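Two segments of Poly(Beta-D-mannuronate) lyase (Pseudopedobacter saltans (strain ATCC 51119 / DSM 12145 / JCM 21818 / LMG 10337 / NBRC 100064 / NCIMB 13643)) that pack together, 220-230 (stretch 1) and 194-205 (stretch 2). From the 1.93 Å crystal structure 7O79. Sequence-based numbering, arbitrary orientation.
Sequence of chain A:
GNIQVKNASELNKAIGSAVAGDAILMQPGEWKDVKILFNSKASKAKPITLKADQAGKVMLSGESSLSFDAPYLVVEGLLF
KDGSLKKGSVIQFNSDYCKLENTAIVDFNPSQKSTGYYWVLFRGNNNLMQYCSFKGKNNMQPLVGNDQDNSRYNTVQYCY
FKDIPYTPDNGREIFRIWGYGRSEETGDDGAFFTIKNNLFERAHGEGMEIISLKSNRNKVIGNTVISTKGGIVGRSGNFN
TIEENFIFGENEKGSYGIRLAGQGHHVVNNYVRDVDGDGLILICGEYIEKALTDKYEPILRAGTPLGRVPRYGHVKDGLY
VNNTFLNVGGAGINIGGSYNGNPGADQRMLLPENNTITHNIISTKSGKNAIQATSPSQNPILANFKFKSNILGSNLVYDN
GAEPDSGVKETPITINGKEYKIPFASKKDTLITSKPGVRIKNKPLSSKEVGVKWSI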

# COMPACT_ATOMS: atom_id res chain seq x y z
N VAL A 220 -1.88 1.05 7.79
CA VAL A 220 -0.53 0.78 7.33
C VAL A 220 0.29 0.82 8.63
O VAL A 220 0.64 1.86 9.09
CB VAL A 220 -0.07 1.79 6.29
CG1 VAL A 220 1.29 1.42 5.79
CG2 VAL A 220 -1.03 1.80 5.13
N ILE A 221 0.55 -0.36 9.18
CA ILE A 221 1.05 -0.52 10.55
C ILE A 221 2.29 -1.41 10.55
O ILE A 221 2.25 -2.52 10.01
CB ILE A 221 0.00 -1.16 11.48
CG1 ILE A 221 -1.37 -0.52 11.36
CG2 ILE A 221 0.47 -1.09 12.94
CD1 ILE A 221 -1.34 0.96 11.58
N GLY A 222 3.36 -0.94 11.19
CA GLY A 222 4.46 -1.83 11.55
C GLY A 222 5.19 -2.48 10.40
O GLY A 222 5.73 -3.57 10.56
N ASN A 223 5.23 -1.84 9.24
CA ASN A 223 5.98 -2.33 8.09
C ASN A 223 7.41 -1.80 8.11
O ASN A 223 7.68 -0.70 8.61
CB ASN A 223 5.30 -1.89 6.80
CG ASN A 223 3.88 -2.43 6.67
OD1 ASN A 223 3.67 -3.60 6.34
ND2 ASN A 223 2.91 -1.59 7.00
N THR A 224 8.32 -2.55 7.51
CA THR A 224 9.71 -2.15 7.36
C THR A 224 10.01 -2.00 5.88
O THR A 224 9.84 -2.95 5.11
CB THR A 224 10.65 -3.18 8.03
OG1 THR A 224 10.46 -3.13 9.45
CG2 THR A 224 12.10 -2.86 7.72
N VAL A 225 10.43 -0.80 5.47
CA VAL A 225 10.69 -0.48 4.06
C VAL A 225 12.16 -0.11 3.91
O VAL A 225 12.58 0.97 4.35
CB VAL A 225 9.79 0.65 3.55
CG1 VAL A 225 10.08 0.93 2.10
CG2 VAL A 225 8.30 0.31 3.74
N ILE A 226 12.93 -0.97 3.25
CA ILE A 226 14.38 -0.85 3.21
C ILE A 226 14.80 -0.51 1.78
O ILE A 226 14.49 -1.25 0.84
CB ILE A 226 15.07 -2.13 3.69
CG1 ILE A 226 14.75 -2.37 5.17
CG2 ILE A 226 16.58 -2.03 3.50
CD1 ILE A 226 15.41 -3.62 5.74
N SER A 227 15.47 0.64 1.62
CA SER A 227 16.16 1.01 0.38
C SER A 227 15.25 0.92 -0.85
O SER A 227 15.60 0.32 -1.87
CB SER A 227 17.41 0.13 0.19
OG SER A 227 18.12 0.50 -0.98
N THR A 228 14.07 1.53 -0.76
CA THR A 228 13.06 1.41 -1.81
C THR A 228 12.70 2.77 -2.37
O THR A 228 12.45 3.72 -1.60
CB THR A 228 11.79 0.70 -1.29
OG1 THR A 228 12.14 -0.59 -0.78
CG2 THR A 228 10.75 0.55 -2.42
N LYS A 229 12.67 2.87 -3.69
CA LYS A 229 12.29 4.12 -4.34
C LYS A 229 10.81 4.38 -4.11
O LYS A 229 9.99 3.45 -4.12
CB LYS A 229 12.60 4.05 -5.83
CG LYS A 229 14.09 3.91 -6.20
CD LYS A 229 14.21 3.90 -7.72
CE LYS A 229 15.62 3.55 -8.16
NZ LYS A 229 16.59 4.52 -7.57
N GLY A 230 10.45 5.64 -3.90
CA GLY A 230 9.08 5.99 -3.63
C GLY A 230 8.81 6.12 -2.15
O GLY A 230 9.71 6.05 -1.31
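Stretch 2 194-205: TIKNNLFERAHG

Stretch 2 runs alongside stretch 1 as a neighbouring parallel strand: the axes of 199-201 and 224-226 approach to 4.7 Å, with 6° between their N-to-C directions. CA-CA spacings of 4.6 to 4.8 Å fix the register, pairing Ile195 with Val220, Lys196 with Ile221, Leu199 with Thr224, Phe200 with Val225 and Glu201 with Ile226. Backbone angles are extended through 194-196 and 199-201, whereas Asn197 (phi/psi 51/45) and Arg202 (47/42) have positive phi, as do Gly222 and Ser227 beside them.

Backbone hydrogen bonds alternate as parallel pairing requires. Ile221 N donates to Ile195 O (3.0 Å) and Asn197 N to Ile221 O (2.9 Å); further on, Thr224 N reaches Asn198 O (2.8 Å), Phe200 N reaches Thr224 O (2.7 Å), Ile226 N reaches Phe200 O (2.8 Å) and Arg202 N reaches Ile226 O (3.1 Å).

Side-chain polar bonds bridge the bends. Asn223 ND2 donates to Ile195 O (2.9 Å), while Asn223 OD1 accepts from Asn198 N (2.8 Å) and Asn198 ND2 (3.0 Å). Lys229 N donates to His204 ND1 (3.1 Å, 172°).

Apolar contacts fall on both sheet faces: Phe200 CD1 meets Val225 CG2 at 3.7 Å on one, Leu199 CD1 meets Ile226 CD1 at 4.0 Å on the other. Lys229 CG lies over the His204 ring, 4.0 Å from its centroid.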

# COMPACT_ATOMS: atom_id res chain seq x y z
N THR A 194 -5.83 -3.64 5.62
CA THR A 194 -4.73 -3.64 6.58
C THR A 194 -3.46 -4.11 5.89
O THR A 194 -3.42 -5.23 5.36
CB THR A 194 -5.05 -4.51 7.79
OG1 THR A 194 -6.09 -3.90 8.55
CG2 THR A 194 -3.80 -4.69 8.67
N ILE A 195 -2.43 -3.27 5.90
CA ILE A 195 -1.09 -3.62 5.45
C ILE A 195 -0.22 -3.59 6.69
O ILE A 195 0.13 -2.51 7.18
CB ILE A 195 -0.57 -2.63 4.40
CG1 ILE A 195 -1.48 -2.58 3.16
CG2 ILE A 195 0.88 -2.97 4.03
CD1 ILE A 195 -1.05 -1.46 2.15
N LYS A 196 0.15 -4.75 7.23
CA LYS A 196 0.70 -4.80 8.58
C LYS A 196 1.90 -5.73 8.66
O LYS A 196 1.87 -6.84 8.12
CB LYS A 196 -0.37 -5.23 9.58
CG LYS A 196 0.10 -5.37 11.05
CD LYS A 196 -1.06 -5.93 11.90
CE LYS A 196 -0.58 -6.65 13.17
NZ LYS A 196 -0.35 -8.12 12.90
N ASN A 197 2.96 -5.26 9.33
CA ASN A 197 4.14 -6.07 9.63
C ASN A 197 4.67 -6.77 8.39
O ASN A 197 5.00 -7.95 8.42
CB ASN A 197 3.86 -7.11 10.74
CG ASN A 197 3.47 -6.49 12.06
OD1 ASN A 197 3.92 -5.40 12.39
ND2 ASN A 197 2.67 -7.20 12.83
N ASN A 198 4.77 -6.03 7.28
CA ASN A 198 5.42 -6.56 6.09
C ASN A 198 6.82 -5.95 5.94
O ASN A 198 7.11 -4.87 6.46
CB ASN A 198 4.60 -6.26 4.83
CG ASN A 198 3.21 -6.82 4.91
OD1 ASN A 198 3.00 -8.03 4.83
ND2 ASN A 198 2.23 -5.94 5.14
N LEU A 199 7.67 -6.67 5.21
CA LEU A 199 9.02 -6.23 4.88
C LEU A 199 9.12 -5.92 3.40
O LEU A 199 8.84 -6.78 2.55
CB LEU A 199 10.04 -7.29 5.28
CG LEU A 199 11.51 -6.99 4.96
CD1 LEU A 199 12.00 -5.73 5.65
CD2 LEU A 199 12.39 -8.16 5.36
N PHE A 200 9.61 -4.74 3.06
CA PHE A 200 9.84 -4.35 1.69
C PHE A 200 11.35 -4.13 1.53
O PHE A 200 11.94 -3.42 2.29
CB PHE A 200 9.13 -3.06 1.33
CG PHE A 200 7.65 -3.09 1.50
CD1 PHE A 200 7.06 -2.98 2.73
CD2 PHE A 200 6.84 -3.13 0.41
CE1 PHE A 200 5.70 -2.97 2.87
CE2 PHE A 200 5.48 -3.14 0.54
CZ PHE A 200 4.91 -3.06 1.76
N GLU A 201 11.97 -4.77 0.56
CA GLU A 201 13.37 -4.55 0.29
C GLU A 201 13.60 -4.34 -1.19
O GLU A 201 13.43 -5.24 -1.94
CB GLU A 201 14.17 -5.72 0.79
CG GLU A 201 15.66 -5.53 0.70
CD GLU A 201 16.34 -5.90 1.98
OE1 GLU A 201 15.70 -6.55 2.81
OE2 GLU A 201 17.51 -5.54 2.15
N ARG A 202 14.08 -3.18 -1.55
CA ARG A 202 14.25 -2.80 -2.94
C ARG A 202 13.00 -3.12 -3.77
O ARG A 202 13.09 -3.57 -4.87
CB ARG A 202 15.53 -3.40 -3.53
CG ARG A 202 16.75 -2.70 -2.99
CD ARG A 202 17.98 -3.57 -2.90
NE ARG A 202 19.16 -2.75 -2.69
CZ ARG A 202 19.78 -2.51 -1.53
NH1 ARG A 202 19.38 -3.02 -0.40
NH2 ARG A 202 20.83 -1.74 -1.53
N ALA A 203 11.84 -2.83 -3.20
CA ALA A 203 10.54 -3.09 -3.83
C ALA A 203 10.11 -1.89 -4.68
O ALA A 203 9.00 -1.37 -4.55
CB ALA A 203 9.50 -3.43 -2.77
N HIS A 204 11.02 -1.47 -5.57
CA HIS A 204 10.87 -0.19 -6.25
C HIS A 204 9.57 -0.10 -7.03
O HIS A 204 8.77 0.82 -6.82
CB HIS A 204 12.05 0.06 -7.20
CG HIS A 204 13.40 -0.07 -6.55
ND1 HIS A 204 13.66 0.42 -5.29
CD2 HIS A 204 14.56 -0.60 -7.00
CE1 HIS A 204 14.92 0.18 -4.97
NE2 HIS A 204 15.49 -0.44 -5.99
N GLY A 205 9.36 -1.02 -7.98
CA GLY A 205 8.25 -0.87 -8.89
C GLY A 205 8.35 0.45 -9.63
O GLY A 205 9.39 0.79 -10.20
O HOH W 1 7.22 3.02 -5.58